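Local coordinates for protein hydrolase, isochorismatase family (Pseudomonas putida KT2440, PDB 4H17) that is a hydrolase of the isochorismatase family that may act on isochorismate or a related small molecule, its exact substrate being unestablished, at residues L26-Q32 with P65-H71; A31-L36 with P84-P90; N51-L55 with V154-S158; M105-F109 with T139-A144; S133-S138 with I175-M180. Residues are numbered along the deposited sequence.

Contact 1 of 5, residues L26-Q32 with P65-H71. With SO4 (sulfate ion), chain E; SO4 (sulfate ion), chain C.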
# COMPACT_ATOMS: atom_id res chain seq x y z
N LEU A 26 -9.12 18.26 4.07
CA LEU A 26 -9.20 17.18 5.07
C LEU A 26 -10.04 16.04 4.49
O LEU A 26 -11.13 16.27 3.96
CB LEU A 26 -9.86 17.63 6.36
CG LEU A 26 -10.13 16.57 7.44
CD1 LEU A 26 -8.86 15.94 7.99
CD2 LEU A 26 -10.93 17.19 8.57
N ILE A 27 -9.50 14.84 4.53
CA ILE A 27 -10.17 13.62 4.04
C ILE A 27 -10.33 12.61 5.17
O ILE A 27 -9.34 12.19 5.77
CB ILE A 27 -9.41 12.95 2.87
CG1 ILE A 27 -9.11 13.96 1.73
CG2 ILE A 27 -10.20 11.73 2.35
CD1 ILE A 27 -8.21 13.46 0.62
N ILE A 28 -11.59 12.24 5.45
CA ILE A 28 -11.89 11.27 6.50
C ILE A 28 -12.38 10.00 5.81
O ILE A 28 -13.44 9.98 5.17
CB ILE A 28 -12.99 11.77 7.45
CG1 ILE A 28 -12.59 13.13 8.02
CG2 ILE A 28 -13.23 10.75 8.57
CD1 ILE A 28 -13.65 13.78 8.86
N ILE A 29 -11.61 8.94 5.95
CA ILE A 29 -11.87 7.67 5.24
C ILE A 29 -12.60 6.67 6.13
O ILE A 29 -12.08 6.21 7.17
CB ILE A 29 -10.56 7.09 4.71
CG1 ILE A 29 -9.93 8.03 3.68
CG2 ILE A 29 -10.77 5.72 4.10
CD1 ILE A 29 -8.55 7.65 3.17
N ASP A 30 -13.84 6.36 5.75
CA ASP A 30 -14.55 5.20 6.24
C ASP A 30 -14.90 5.27 7.72
O ASP A 30 -14.75 4.29 8.43
CB ASP A 30 -13.78 3.89 5.94
CG ASP A 30 -13.56 3.66 4.44
OD1 ASP A 30 -14.31 4.20 3.58
OD2 ASP A 30 -12.63 2.87 4.15
N ALA A 31 -15.33 6.44 8.20
CA ALA A 31 -15.65 6.57 9.64
C ALA A 31 -17.07 6.02 9.88
O ALA A 31 -18.04 6.75 10.14
CB ALA A 31 -15.47 8.01 10.08
N GLN A 32 -17.15 4.69 9.79
CA GLN A 32 -18.43 3.98 9.78
C GLN A 32 -18.57 2.97 10.92
O GLN A 32 -17.60 2.47 11.46
CB GLN A 32 -18.63 3.26 8.47
CG GLN A 32 -18.66 4.19 7.28
CD GLN A 32 -18.77 3.44 6.01
OE1 GLN A 32 -17.76 3.18 5.31
NE2 GLN A 32 -20.02 3.09 5.64
N PRO A 65 -11.93 22.71 3.33
CA PRO A 65 -12.65 21.67 2.58
C PRO A 65 -12.55 20.37 3.30
O PRO A 65 -11.43 20.01 3.78
CB PRO A 65 -11.91 21.63 1.24
CG PRO A 65 -11.16 22.90 1.15
CD PRO A 65 -10.76 23.19 2.57
N ILE A 66 -13.69 19.67 3.42
CA ILE A 66 -13.72 18.42 4.12
C ILE A 66 -14.41 17.38 3.25
O ILE A 66 -15.53 17.60 2.75
CB ILE A 66 -14.52 18.54 5.44
CG1 ILE A 66 -13.88 19.60 6.35
CG2 ILE A 66 -14.66 17.19 6.13
CD1 ILE A 66 -14.77 20.06 7.50
N ILE A 67 -13.74 16.26 3.09
CA ILE A 67 -14.22 15.13 2.24
C ILE A 67 -14.38 13.88 3.09
O ILE A 67 -13.45 13.45 3.78
CB ILE A 67 -13.24 14.82 1.14
CG1 ILE A 67 -13.09 16.02 0.21
CG2 ILE A 67 -13.68 13.54 0.44
CD1 ILE A 67 -11.94 15.93 -0.79
N HIS A 68 -15.60 13.36 3.14
CA HIS A 68 -15.90 12.12 3.82
C HIS A 68 -16.05 11.00 2.78
O HIS A 68 -16.83 11.12 1.82
CB HIS A 68 -17.23 12.23 4.58
CG HIS A 68 -17.34 13.41 5.49
ND1 HIS A 68 -17.16 13.30 6.85
CD2 HIS A 68 -17.64 14.70 5.25
CE1 HIS A 68 -17.32 14.49 7.41
NE2 HIS A 68 -17.64 15.35 6.46
N VAL A 69 -15.34 9.92 3.01
CA VAL A 69 -15.41 8.73 2.17
C VAL A 69 -16.09 7.60 2.95
O VAL A 69 -15.76 7.39 4.11
CB VAL A 69 -13.98 8.32 1.75
CG1 VAL A 69 -14.01 7.04 0.96
CG2 VAL A 69 -13.27 9.43 0.97
N ARG A 70 -16.98 6.84 2.30
CA ARG A 70 -17.54 5.63 2.87
C ARG A 70 -17.56 4.52 1.85
O ARG A 70 -17.58 4.76 0.63
CB ARG A 70 -19.01 5.84 3.30
CG ARG A 70 -19.20 6.65 4.55
CD ARG A 70 -20.63 6.54 5.05
NE ARG A 70 -21.60 7.23 4.17
CZ ARG A 70 -22.88 7.46 4.50
NH1 ARG A 70 -23.40 6.99 5.62
NH2 ARG A 70 -23.67 8.14 3.67
N HIS A 71 -17.63 3.29 2.35
CA HIS A 71 -17.88 2.13 1.53
C HIS A 71 -19.25 2.19 0.89
O HIS A 71 -20.24 2.59 1.54
CB HIS A 71 -17.83 0.86 2.35
CG HIS A 71 -16.46 0.43 2.74
ND1 HIS A 71 -15.99 -0.84 2.54
CD2 HIS A 71 -15.47 1.11 3.36
CE1 HIS A 71 -14.75 -0.93 2.97
NE2 HIS A 71 -14.43 0.23 3.52
S SO4 E . -17.59 -2.66 0.07
O1 SO4 E . -16.13 -3.06 -0.04
O2 SO4 E . -18.37 -3.83 -0.44
O3 SO4 E . -17.87 -1.39 -0.53
O4 SO4 E . -17.84 -2.66 1.53
S SO4 C . -10.96 -1.04 4.57
O1 SO4 C . -11.78 -0.15 3.71
O2 SO4 C . -9.73 -0.40 4.95
O3 SO4 C . -10.62 -2.23 3.77
O4 SO4 C . -11.71 -1.55 5.73
O HOH W 1 -16.06 8.87 6.77
O HOH W 2 -21.50 1.80 3.70
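The first beta-alpha-beta crossover of a Rossmann-like parallel sheet brings strands 24-29 and 66-71 side by side, joined through helix 45-61, and the strands run into a probable active-site pocket. Their short axes are 4.7 Å apart and only 15° from parallel. The backbone zips in the alternating parallel pattern: I67 N to L26 O (2.8 Å), I28 N to I67 O (2.8 Å), V69 N to I28 O (2.9 Å) and D30 N to V69 O (2.7 Å). I27, I29, I67 and V69 line one face, with I27 CG2 4.1 Å from V69 CG2; L26, I28, I66 and H68 lie on the other, where I28 also meets helix 45-61. Toward the C-terminal ends of the strands polar groups take over. D30 probably corresponds to the catalytic aspartate of related enzymes, with K103 and S136 nearby. Q32 OE1 accepts from H71 N at 3.0 Å, while H71 NE2 makes a weak bond to D30 OD2 (3.3 Å) and a shorter one, 2.7 Å, to O1 of sulfate C.

Contact 2 of 5, residues A31-L36 with P84-P90. With SO4 (sulfate ion), chain C.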
# COMPACT_ATOMS: atom_id res chain seq x y z
N ALA A 31 -15.33 6.44 8.20
CA ALA A 31 -15.65 6.57 9.64
C ALA A 31 -17.07 6.02 9.88
O ALA A 31 -18.04 6.75 10.14
CB ALA A 31 -15.47 8.01 10.08
N GLN A 32 -17.15 4.69 9.79
CA GLN A 32 -18.43 3.98 9.78
C GLN A 32 -18.57 2.97 10.92
O GLN A 32 -17.60 2.47 11.46
CB GLN A 32 -18.63 3.26 8.47
CG GLN A 32 -18.66 4.19 7.28
CD GLN A 32 -18.77 3.44 6.01
OE1 GLN A 32 -17.76 3.18 5.31
NE2 GLN A 32 -20.02 3.09 5.64
N LYS A 33 -19.83 2.66 11.24
CA LYS A 33 -20.14 1.84 12.43
C LYS A 33 -19.69 0.34 12.32
O LYS A 33 -19.48 -0.33 13.35
CB LYS A 33 -21.62 1.93 12.78
CG LYS A 33 -22.13 3.28 13.19
CD LYS A 33 -23.58 3.21 13.68
CE LYS A 33 -24.07 4.52 14.22
NZ LYS A 33 -25.51 4.40 14.53
N GLU A 34 -19.48 -0.15 11.09
CA GLU A 34 -18.93 -1.47 10.84
C GLU A 34 -17.72 -1.74 11.73
O GLU A 34 -17.57 -2.84 12.25
CB GLU A 34 -18.53 -1.59 9.37
CG GLU A 34 -17.92 -2.93 9.00
CD GLU A 34 -18.89 -4.10 9.00
OE1 GLU A 34 -19.97 -4.00 8.37
OE2 GLU A 34 -18.60 -5.15 9.61
N TYR A 35 -16.92 -0.70 11.97
CA TYR A 35 -15.66 -0.86 12.66
C TYR A 35 -15.77 -0.86 14.18
O TYR A 35 -14.71 -0.89 14.86
CB TYR A 35 -14.69 0.22 12.21
CG TYR A 35 -14.32 0.20 10.75
CD1 TYR A 35 -13.72 -0.94 10.18
CD2 TYR A 35 -14.55 1.31 9.92
CE1 TYR A 35 -13.36 -0.94 8.85
CE2 TYR A 35 -14.19 1.28 8.59
CZ TYR A 35 -13.61 0.18 8.06
OH TYR A 35 -13.29 0.36 6.72
N LEU A 36 -16.99 -0.69 14.72
CA LEU A 36 -17.14 -0.58 16.19
C LEU A 36 -17.50 -1.92 16.85
O LEU A 36 -17.51 -2.04 18.09
CB LEU A 36 -18.20 0.48 16.49
CG LEU A 36 -18.02 1.93 16.05
CD1 LEU A 36 -19.17 2.86 16.41
CD2 LEU A 36 -16.71 2.50 16.56
N PRO A 84 -27.17 -0.62 10.24
CA PRO A 84 -26.30 0.16 11.11
C PRO A 84 -24.83 0.26 10.66
O PRO A 84 -24.20 1.32 10.75
CB PRO A 84 -26.35 -0.63 12.42
CG PRO A 84 -27.72 -1.22 12.42
CD PRO A 84 -27.92 -1.65 10.99
N ALA A 85 -24.33 -0.80 10.08
CA ALA A 85 -22.89 -0.83 9.77
C ALA A 85 -22.46 0.23 8.74
O ALA A 85 -21.31 0.67 8.76
CB ALA A 85 -22.52 -2.23 9.25
N GLY A 86 -23.35 0.60 7.83
CA GLY A 86 -23.03 1.62 6.85
C GLY A 86 -23.12 3.06 7.37
O GLY A 86 -22.69 3.98 6.67
N GLN A 87 -23.69 3.26 8.56
CA GLN A 87 -23.89 4.62 9.08
C GLN A 87 -22.57 5.24 9.50
O GLN A 87 -21.64 4.52 9.90
CB GLN A 87 -24.88 4.61 10.28
CG GLN A 87 -26.30 4.22 9.86
CD GLN A 87 -27.16 3.83 11.04
OE1 GLN A 87 -26.75 3.96 12.18
NE2 GLN A 87 -28.34 3.31 10.77
N PHE A 88 -22.50 6.57 9.49
CA PHE A 88 -21.41 7.25 10.14
C PHE A 88 -21.32 6.96 11.63
O PHE A 88 -22.35 6.88 12.35
CB PHE A 88 -21.50 8.77 9.93
CG PHE A 88 -21.23 9.19 8.53
CD1 PHE A 88 -19.92 9.20 8.07
CD2 PHE A 88 -22.27 9.57 7.69
CE1 PHE A 88 -19.65 9.58 6.78
CE2 PHE A 88 -22.00 9.97 6.39
CZ PHE A 88 -20.69 9.97 5.96
N ILE A 89 -20.09 6.85 12.11
CA ILE A 89 -19.83 6.80 13.55
C ILE A 89 -20.35 8.06 14.25
O ILE A 89 -20.16 9.16 13.81
CB ILE A 89 -18.31 6.69 13.80
CG1 ILE A 89 -17.81 5.34 13.32
CG2 ILE A 89 -17.93 6.95 15.27
CD1 ILE A 89 -16.30 5.24 13.26
N PRO A 90 -21.08 7.89 15.36
CA PRO A 90 -21.63 9.07 16.01
C PRO A 90 -20.60 10.17 16.30
O PRO A 90 -19.48 9.88 16.81
CB PRO A 90 -22.23 8.50 17.30
CG PRO A 90 -22.53 7.08 16.94
CD PRO A 90 -21.40 6.65 16.07
S SO4 C . -10.96 -1.04 4.57
O1 SO4 C . -11.78 -0.15 3.71
O2 SO4 C . -9.73 -0.40 4.95
O3 SO4 C . -10.62 -2.23 3.77
O4 SO4 C . -11.71 -1.55 5.73
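Main-chain hydrogen bonds form the spine of this contact between two loops. I89 N donates to A31 O at 2.8 Å and K33 N to Q87 O at 2.9 Å, so that Q32 and F88 form a single backbone bridge, their CA atoms 4.4 Å apart. A third bond, E34 N to A85 O (3.1 Å), ties the 3-10 turn 33-35 to the helical bend at 84-86. Side chains add two polar links. Q32 NE2 reaches G86 O at 3.0 Å while its OE1 accepts from H71 N, so one amide joins the loop 84-90 to strand 66-71. K33 is extended beyond CB (chi2 to chi4 all t), and its NZ donates to Q87 OE1 at 2.7 Å. In this Rossmann-like fold, loops that follow the C-terminal ends of the parallel strands commonly line the ligand pocket; consistent with that, Y35 OH donates to O4 of sulfate C at 2.7 Å, an ion probably taken up from the crystallisation liquor. E34 turns to other loop residues, forming a salt bridge with R78 and accepting from F79 N. Apolar packing centres on I89, whose CD1 lies 4.3 Å from A31 CB and whose CG1 lies 4.2 Å from L36 CD1. M45 and V49 of helix 45-61 also touch I89, and P90 CD sits 4.4 Å from L36 CD1.

Contact 3 of 5, residues N51-L55 with V154-S158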
# COMPACT_ATOMS: atom_id res chain seq x y z
N ASN A 51 -10.03 11.80 18.01
CA ASN A 51 -9.11 12.62 17.21
C ASN A 51 -9.68 13.05 15.86
O ASN A 51 -9.47 14.18 15.45
CB ASN A 51 -7.73 11.99 17.09
CG ASN A 51 -6.90 12.16 18.34
OD1 ASN A 51 -6.96 13.21 19.01
ND2 ASN A 51 -6.10 11.16 18.66
N ILE A 52 -10.47 12.19 15.22
CA ILE A 52 -11.15 12.59 13.99
C ILE A 52 -12.10 13.77 14.34
O ILE A 52 -12.21 14.76 13.63
CB ILE A 52 -11.86 11.40 13.30
CG1 ILE A 52 -10.84 10.39 12.81
CG2 ILE A 52 -12.69 11.94 12.15
CD1 ILE A 52 -11.39 9.10 12.29
N ALA A 53 -12.78 13.67 15.48
CA ALA A 53 -13.69 14.70 15.88
C ALA A 53 -12.95 16.01 16.10
O ALA A 53 -13.42 17.05 15.71
CB ALA A 53 -14.48 14.29 17.11
N ARG A 54 -11.75 15.92 16.69
CA ARG A 54 -10.91 17.12 16.88
C ARG A 54 -10.51 17.73 15.54
O ARG A 54 -10.55 18.96 15.40
CB ARG A 54 -9.67 16.82 17.71
CG ARG A 54 -10.01 16.44 19.13
CD ARG A 54 -8.78 16.13 19.97
NE ARG A 54 -9.21 15.81 21.34
CZ ARG A 54 -9.14 14.62 21.93
NH1 ARG A 54 -8.61 13.56 21.32
NH2 ARG A 54 -9.56 14.47 23.18
N LEU A 55 -10.14 16.89 14.57
CA LEU A 55 -9.75 17.40 13.27
C LEU A 55 -10.94 18.03 12.59
O LEU A 55 -10.82 19.11 12.02
CB LEU A 55 -9.20 16.28 12.38
CG LEU A 55 -7.84 15.67 12.78
CD1 LEU A 55 -7.61 14.38 12.03
CD2 LEU A 55 -6.71 16.68 12.55
N VAL A 154 -2.67 11.20 9.65
CA VAL A 154 -2.77 11.50 11.08
C VAL A 154 -2.81 10.18 11.84
O VAL A 154 -3.83 9.50 11.86
CB VAL A 154 -4.00 12.34 11.42
CG1 VAL A 154 -4.00 12.75 12.88
CG2 VAL A 154 -4.06 13.54 10.51
N GLU A 155 -1.68 9.81 12.42
CA GLU A 155 -1.48 8.42 12.85
C GLU A 155 -2.37 8.01 14.03
O GLU A 155 -2.73 6.85 14.18
CB GLU A 155 -0.01 8.17 13.23
CG GLU A 155 0.49 9.10 14.31
CD GLU A 155 1.99 9.07 14.45
OE1 GLU A 155 2.56 7.96 14.30
OE2 GLU A 155 2.58 10.15 14.69
N ASP A 156 -2.74 8.99 14.84
CA ASP A 156 -3.61 8.74 16.01
C ASP A 156 -5.09 9.06 15.76
O ASP A 156 -5.93 8.98 16.64
CB ASP A 156 -3.04 9.42 17.28
CG ASP A 156 -2.94 10.92 17.15
OD1 ASP A 156 -3.32 11.50 16.12
OD2 ASP A 156 -2.44 11.54 18.13
N ALA A 157 -5.40 9.28 14.49
CA ALA A 157 -6.77 9.46 13.99
C ALA A 157 -7.06 8.38 12.94
O ALA A 157 -7.87 8.57 12.01
CB ALA A 157 -6.94 10.83 13.41
N SER A 158 -6.38 7.26 13.09
CA SER A 158 -6.50 6.12 12.17
C SER A 158 -6.31 4.87 13.01
O SER A 158 -5.71 4.91 14.11
CB SER A 158 -5.49 6.26 11.04
OG SER A 158 -5.51 5.12 10.14
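This is a buried helix-to-turn contact, in which helix 45-61 packs against a corner in strand 150-159 of the central parallel sheet. The corner is a type I beta turn from V154 to A157, with A157 N bonded to V154 O at 3.1 Å. It leaves D156 O available to the helix, and N51 ND2 donates to that oxygen at 3.0 Å with nearly straight geometry. The other end of the same amide, N51 OD1, accepts from R54 NH1 (2.9 Å) one turn later, so N51 links the turn to its own helix. Around this single polar bond the fit is apolar. A157 CB lies 3.9 Å from both N51 CB and L55 CD1 and 4.0 Å from I52 CG1, so a methyl sits among three helical side chains; L55 CD1 meets V154 CG2 at 4.0 Å. I52 and A157 both reach C129 of the adjacent strand 125-131, D156 OD1 bonds T193 after strand 189-191, and E155 and S158 touch helix 172-186, S158 OG bonding G130 O.

Contact 4 of 5, residues M105-F109 with T139-A144. With SO4 (sulfate ion), chain D; SO4 (sulfate ion), chain I.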
# COMPACT_ATOMS: atom_id res chain seq x y z
N MSE A 105 -13.58 0.41 -3.99
CA MSE A 105 -12.25 -0.15 -3.83
C MSE A 105 -11.56 0.45 -2.66
O MSE A 105 -11.88 1.59 -2.24
CB MSE A 105 -11.38 0.13 -5.06
CG MSE A 105 -12.04 -0.20 -6.37
SE MSE A 105 -12.65 -2.04 -6.47
CE MSE A 105 -10.95 -2.85 -6.18
N PRO A 106 -10.51 -0.22 -2.14
CA PRO A 106 -9.64 0.44 -1.12
C PRO A 106 -9.09 1.79 -1.59
O PRO A 106 -9.03 2.72 -0.82
CB PRO A 106 -8.54 -0.59 -0.86
CG PRO A 106 -9.20 -1.91 -1.15
CD PRO A 106 -10.14 -1.64 -2.31
N ASN A 107 -8.74 1.89 -2.87
CA ASN A 107 -8.38 3.12 -3.52
C ASN A 107 -9.62 4.02 -3.68
O ASN A 107 -10.46 3.79 -4.54
CB ASN A 107 -7.79 2.80 -4.90
CG ASN A 107 -7.56 4.03 -5.75
OD1 ASN A 107 -7.64 5.18 -5.25
ND2 ASN A 107 -7.33 3.82 -7.02
N ALA A 108 -9.67 5.10 -2.89
CA ALA A 108 -10.83 5.98 -2.90
C ALA A 108 -10.98 6.85 -4.15
O ALA A 108 -12.02 7.49 -4.32
CB ALA A 108 -10.88 6.87 -1.65
N PHE A 109 -9.96 6.86 -5.02
CA PHE A 109 -10.08 7.52 -6.34
C PHE A 109 -10.88 6.74 -7.37
O PHE A 109 -11.46 7.33 -8.30
CB PHE A 109 -8.69 7.82 -6.90
CG PHE A 109 -7.93 8.85 -6.11
CD1 PHE A 109 -7.11 8.46 -5.06
CD2 PHE A 109 -8.00 10.21 -6.42
CE1 PHE A 109 -6.39 9.36 -4.35
CE2 PHE A 109 -7.31 11.14 -5.65
CZ PHE A 109 -6.48 10.71 -4.65
N THR A 139 -3.87 2.51 0.79
CA THR A 139 -4.07 2.46 -0.66
C THR A 139 -4.36 3.85 -1.22
O THR A 139 -3.78 4.25 -2.23
CB THR A 139 -5.16 1.51 -1.04
OG1 THR A 139 -4.91 0.24 -0.47
CG2 THR A 139 -5.28 1.41 -2.55
N THR A 140 -5.22 4.60 -0.53
CA THR A 140 -5.61 5.93 -1.01
C THR A 140 -4.44 6.92 -0.96
O THR A 140 -4.24 7.66 -1.90
CB THR A 140 -6.88 6.42 -0.26
OG1 THR A 140 -7.95 5.51 -0.57
CG2 THR A 140 -7.21 7.81 -0.70
N VAL A 141 -3.64 6.83 0.09
CA VAL A 141 -2.48 7.70 0.25
C VAL A 141 -1.51 7.37 -0.85
O VAL A 141 -0.92 8.26 -1.46
CB VAL A 141 -1.86 7.52 1.64
CG1 VAL A 141 -0.49 8.17 1.77
CG2 VAL A 141 -2.80 8.12 2.69
N ARG A 142 -1.29 6.09 -1.09
CA ARG A 142 -0.36 5.71 -2.18
C ARG A 142 -0.84 6.25 -3.53
O ARG A 142 -0.04 6.82 -4.28
CB ARG A 142 -0.20 4.19 -2.25
CG ARG A 142 0.49 3.57 -1.01
CD ARG A 142 0.36 2.06 -0.96
NE ARG A 142 0.90 1.46 0.27
CZ ARG A 142 2.13 0.97 0.39
NH1 ARG A 142 2.96 0.96 -0.64
NH2 ARG A 142 2.53 0.43 1.55
N ARG A 143 -2.12 6.11 -3.82
CA ARG A 143 -2.66 6.60 -5.08
C ARG A 143 -2.52 8.12 -5.23
O ARG A 143 -2.25 8.65 -6.31
CB ARG A 143 -4.11 6.15 -5.27
CG ARG A 143 -4.64 6.42 -6.68
CD ARG A 143 -3.80 5.78 -7.75
NE ARG A 143 -4.40 5.97 -9.06
CZ ARG A 143 -3.70 5.99 -10.19
NH1 ARG A 143 -2.39 5.81 -10.14
NH2 ARG A 143 -4.31 6.18 -11.37
N ALA A 144 -2.73 8.83 -4.14
CA ALA A 144 -2.60 10.27 -4.12
C ALA A 144 -1.19 10.69 -4.52
O ALA A 144 -1.04 11.72 -5.16
CB ALA A 144 -2.94 10.83 -2.76
S SO4 D . -7.96 5.75 -10.38
O1 SO4 D . -8.45 4.38 -10.55
O2 SO4 D . -7.21 5.77 -9.13
O3 SO4 D . -9.12 6.65 -10.28
O4 SO4 D . -7.06 6.11 -11.53
S SO4 I . -1.93 4.19 -13.28
O1 SO4 I . -3.30 4.60 -13.71
O2 SO4 I . -1.20 5.37 -12.74
O3 SO4 I . -1.16 3.82 -14.51
O4 SO4 I . -1.90 3.03 -12.36
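T139 opens the helical side by laying its CG2 against the loop, 3.5 Å from N107 N and 3.7 Å from N107 CB, while its OG1 bonds back to S135 O. T140 OG1 accepts from A108 N at 2.9 Å and itself pairs with S136 O one turn earlier, relaying between helix and loop. R143 returns to the loop: its CG touches F109 CD1 at 3.6 Å and N107 OD1 at 3.5 Å, and its guanidinium reaches two sulfates and forms a salt bridge with D146. A144 closes the segment, with CB 4.0 Å from F109 CZ. The loop holds an Asx turn, F109 N to N107 OD1 (2.9 Å). N107 ND2 and R143 NE share O2 of sulfate D, at 2.9 and 2.8 Å, and N107 also bonds D146 of the second subunit. Helix 133-146 thus meets the loop through buried threonine and phenylalanine, while N107 and R143 offer donors that can hold anions at the dimer interface, here sulfates probably from the crystallisation liquor.

Contact 5 of 5, residues S133-S138 with I175-M180. With SO4 (sulfate ion), chain C.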
# COMPACT_ATOMS: atom_id res chain seq x y z
N SER A 133 -6.14 1.46 8.53
CA SER A 133 -4.88 2.10 8.18
C SER A 133 -4.16 1.32 7.08
O SER A 133 -3.56 1.95 6.20
CB SER A 133 -3.97 2.27 9.41
OG SER A 133 -3.72 1.08 10.05
N HIS A 134 -4.17 -0.00 7.13
CA HIS A 134 -3.36 -0.84 6.22
C HIS A 134 -4.02 -1.05 4.85
O HIS A 134 -3.39 -1.57 3.93
CB HIS A 134 -3.00 -2.20 6.82
CG HIS A 134 -4.18 -3.08 7.02
ND1 HIS A 134 -5.10 -2.87 8.02
CD2 HIS A 134 -4.64 -4.13 6.31
CE1 HIS A 134 -6.07 -3.75 7.92
NE2 HIS A 134 -5.80 -4.55 6.92
N SER A 135 -5.31 -0.74 4.75
CA SER A 135 -6.11 -1.13 3.58
C SER A 135 -6.59 0.11 2.81
O SER A 135 -5.85 0.64 2.01
CB SER A 135 -7.24 -2.09 3.99
OG SER A 135 -8.05 -2.42 2.89
N SER A 136 -7.77 0.69 3.13
CA SER A 136 -8.22 1.87 2.36
C SER A 136 -7.34 3.13 2.55
O SER A 136 -7.13 3.88 1.61
CB SER A 136 -9.70 2.27 2.64
OG SER A 136 -10.61 1.37 2.03
N VAL A 137 -6.77 3.31 3.73
CA VAL A 137 -5.98 4.51 4.01
C VAL A 137 -4.65 4.42 3.24
O VAL A 137 -4.36 5.28 2.42
CB VAL A 137 -5.75 4.70 5.52
CG1 VAL A 137 -4.84 5.87 5.77
CG2 VAL A 137 -7.06 4.95 6.27
N SER A 138 -3.92 3.33 3.51
CA SER A 138 -2.65 3.08 2.82
C SER A 138 -2.82 3.15 1.31
O SER A 138 -2.03 3.84 0.60
CB SER A 138 -2.09 1.71 3.23
OG SER A 138 -0.85 1.53 2.56
N ILE A 175 0.75 -3.94 13.52
CA ILE A 175 0.37 -3.62 12.14
C ILE A 175 0.38 -2.11 11.90
O ILE A 175 0.87 -1.63 10.90
CB ILE A 175 -1.03 -4.14 11.78
CG1 ILE A 175 -1.12 -5.66 11.90
CG2 ILE A 175 -1.43 -3.63 10.40
CD1 ILE A 175 -0.19 -6.47 11.03
N HIS A 176 -0.26 -1.37 12.79
CA HIS A 176 -0.40 0.06 12.63
C HIS A 176 0.98 0.79 12.64
O HIS A 176 1.24 1.62 11.80
CB HIS A 176 -1.36 0.59 13.67
CG HIS A 176 -1.80 2.00 13.41
ND1 HIS A 176 -2.61 2.34 12.36
CD2 HIS A 176 -1.55 3.15 14.08
CE1 HIS A 176 -2.85 3.64 12.38
NE2 HIS A 176 -2.22 4.15 13.43
N GLN A 177 1.84 0.43 13.57
CA GLN A 177 3.18 1.02 13.67
C GLN A 177 3.98 0.71 12.43
O GLN A 177 4.63 1.58 11.89
CB GLN A 177 3.94 0.52 14.90
N CYS A 178 3.92 -0.54 11.96
CA CYS A 178 4.64 -0.87 10.74
C CYS A 178 4.11 -0.06 9.57
O CYS A 178 4.88 0.50 8.78
CB CYS A 178 4.59 -2.38 10.49
SG CYS A 178 5.58 -3.37 11.68
N GLU A 179 2.79 0.06 9.42
CA GLU A 179 2.26 0.82 8.30
C GLU A 179 2.57 2.30 8.40
O GLU A 179 2.81 2.92 7.38
CB GLU A 179 0.81 0.57 8.02
CG GLU A 179 0.46 0.85 6.51
CD GLU A 179 1.03 -0.13 5.46
OE1 GLU A 179 1.62 -1.18 5.82
OE2 GLU A 179 0.91 0.14 4.22
N MSE A 180 2.67 2.84 9.62
CA MSE A 180 3.03 4.25 9.81
C MSE A 180 4.48 4.43 9.41
O MSE A 180 4.80 5.41 8.74
CB MSE A 180 2.79 4.81 11.23
CG MSE A 180 1.33 4.96 11.71
SE MSE A 180 0.17 5.80 10.40
CE MSE A 180 -0.61 4.21 9.60
S SO4 C . -10.96 -1.04 4.57
O1 SO4 C . -11.78 -0.15 3.71
O2 SO4 C . -9.73 -0.40 4.95
O3 SO4 C . -10.62 -2.23 3.77
O4 SO4 C . -11.71 -1.55 5.73
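Two short side-chain hydrogen bonds join the helices. S138 OG donates to E179 OE2 at 2.8 Å, and S133 OG pairs with H176 ND1 at 2.9 Å. Both extend into networks: E179 OE2 forms a salt bridge with R142, whose NE bonds S138 OG in turn, and H176 NE2 bonds E155 O on the neighbouring strand. H134 looks instead across the dimer, to D185 of the second subunit. Packing between the polar pairs is light. S133 CB rests 3.9 Å from M180 CE, H134 CB lies 4.2 Å from I175 CG2, and the aliphatic E179 CG is also 4.2 Å from H134 CA. The short axes, 10.3 Å apart and inclined at 38°, leave room for these reaching polar side chains. Helix 133-146 begins with a wide pi-type turn, S138 N to S133 O (3.0 Å). S136 N donates to O2 of sulfate C at 2.9 Å, and S136 OG to O1 of the same ion at 2.5 Å. An anion held at a helix start just after a parallel strand is typical of Rossmann-like pockets; many cysteine hydrolases of this superfamily place their nucleophile here, and S136 probably occupies that position beside D30 and K103.

Taken together, the five contacts illustrate how chemistry follows position in an alpha/beta fold. Contacts 1, 3, 4 and 5 are buried; 1 and 3 reach the same sheet, one being strand pairing clothed in isoleucine and valine, the other a helix resting on that sheet, with I28 touching I52 between them. Contact 2 is only partly buried and relies on loop backbone bonds and charged side chains; it shares A31 and Q32 with contact 1. Contacts 4 and 5 both use helix 133-146, are joined by the R142–E179 salt bridge, and both touch the second subunit; their chemistry is more polar, with hydroxyl, histidine and arginine bonds. Sulfate C touches contacts 1, 2 and 5, marking the pocket where they converge.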